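Local coordinates for protein AtRbcX1 (Arabidopsis thaliana, PDB 4GR2) that acts as a homodimeric chloroplast chaperone in the assembly of Rubisco, at the interface of chains A and B. Residues are numbered along the deposited sequence; one frame, centred on the assembly and turned at random. Chains: chain A/B, AtRbcX1.

The interface of chains A and B. Residues chain A 87-88, 93; chain B 97, 101, 105.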
# COMPACT_ATOMS: atom_id res chain seq x y z
N ALA A 87 -7.23 -6.32 -10.78
CA ALA A 87 -5.78 -6.26 -10.67
C ALA A 87 -5.08 -6.68 -11.98
O ALA A 87 -4.01 -6.16 -12.35
CB ALA A 87 -5.29 -7.14 -9.52
N LYS A 88 -5.69 -7.63 -12.69
CA LYS A 88 -5.07 -8.19 -13.89
C LYS A 88 -5.38 -7.42 -15.19
O LYS A 88 -4.53 -7.32 -16.09
CB LYS A 88 -5.43 -9.67 -14.02
CG LYS A 88 -4.69 -10.54 -12.99
CD LYS A 88 -5.21 -11.97 -12.96
CE LYS A 88 -4.49 -12.77 -11.87
NZ LYS A 88 -4.75 -14.23 -11.97
N TRP A 93 -0.89 -0.44 -13.93
CA TRP A 93 0.37 -0.63 -13.18
C TRP A 93 1.49 0.33 -13.58
O TRP A 93 2.29 0.76 -12.75
CB TRP A 93 0.88 -2.05 -13.40
CG TRP A 93 0.06 -3.08 -12.66
CD1 TRP A 93 -1.06 -3.71 -13.11
CD2 TRP A 93 0.32 -3.60 -11.35
NE1 TRP A 93 -1.52 -4.59 -12.16
CE2 TRP A 93 -0.69 -4.54 -11.07
CE3 TRP A 93 1.30 -3.35 -10.39
CZ2 TRP A 93 -0.74 -5.23 -9.86
CZ3 TRP A 93 1.25 -4.05 -9.19
CH2 TRP A 93 0.23 -4.98 -8.94
N LYS B 97 4.87 -6.65 -8.96
CA LYS B 97 3.62 -6.91 -9.65
C LYS B 97 3.35 -8.41 -9.68
O LYS B 97 2.26 -8.84 -9.36
CB LYS B 97 3.67 -6.37 -11.08
CG LYS B 97 2.42 -6.66 -11.91
CD LYS B 97 2.61 -6.20 -13.35
CE LYS B 97 1.29 -5.98 -14.07
NZ LYS B 97 1.49 -5.76 -15.55
N PHE B 101 0.20 -10.60 -7.93
CA PHE B 101 -0.65 -11.50 -8.69
C PHE B 101 -0.64 -12.86 -8.03
O PHE B 101 -1.68 -13.52 -7.88
CB PHE B 101 -0.14 -11.65 -10.13
CG PHE B 101 -0.56 -10.54 -11.04
CD1 PHE B 101 -1.45 -9.56 -10.62
CD2 PHE B 101 -0.08 -10.46 -12.33
CE1 PHE B 101 -1.84 -8.52 -11.47
CE2 PHE B 101 -0.47 -9.44 -13.19
CZ PHE B 101 -1.35 -8.48 -12.76
N ASP B 105 -3.89 -14.72 -6.48
CA ASP B 105 -4.17 -16.06 -6.97
C ASP B 105 -4.16 -17.08 -5.84
O ASP B 105 -5.08 -17.86 -5.70
CB ASP B 105 -3.16 -16.50 -8.03
CG ASP B 105 -3.34 -15.78 -9.36
OD1 ASP B 105 -4.39 -15.12 -9.58
OD2 ASP B 105 -2.42 -15.90 -10.21
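B:Lys97 lies across one face of the A:Trp93 indole in this part of the RbcX homodimer interface. B:Lys97 CG sits over the six-membered ring of A:Trp93, 3.7 Å from the ring centroid. B:Lys97 CE covers the five-membered ring of A:Trp93, 3.4 Å from that centroid. Both are CH-pi contacts, made by the aliphatic chain. CG is anti to the backbone N (chi1 177°), and the extended chain beyond it spans both rings. One turn on, B:Phe101 reaches the six-membered ring from the same side as B:Lys97, its CE1 out of the indole plane and 3.8 Å from A:Trp93 CZ2. The phenyl ring also has A:Lys88 CG over one face, offset toward the rim, 3.8 Å from B:Phe101 CE1. B:Lys97 CG lies over the opposite face, also toward the rim. A further turn along helix 93-118, B:Asp105 takes the tip of A:Lys88. A:Lys88 NZ, the terminal amine, reaches B:Asp105 OD1 at 2.6 Å, a hydrogen bond and salt bridge on the syn lone pair of that carboxylate oxygen. The A:Lys88 chain is extended beyond CG, which carries its NZ past the phenyl ring to the acid.

Within chain A, the indole A:Trp93 NE1 donates to the carbonyl A:Ala87 O at 3.0 Å. The bond is nearly straight (174° at H) and lies in the indole plane, so it fixes the ring's rotation. It ties the end of helix 70-90 to the start of helix 93-116. The same carbonyl, A:Ala87 O, meets the edge of the phenyl ring, 3.3 Å from B:Phe101 CE1. A:Ala87 is engineered; the natural residue is cysteine. An alanine at A:Trp93 would probably leave the B:Lys97 chain without its flat support and the A:Ala87 carbonyl without its indole donor.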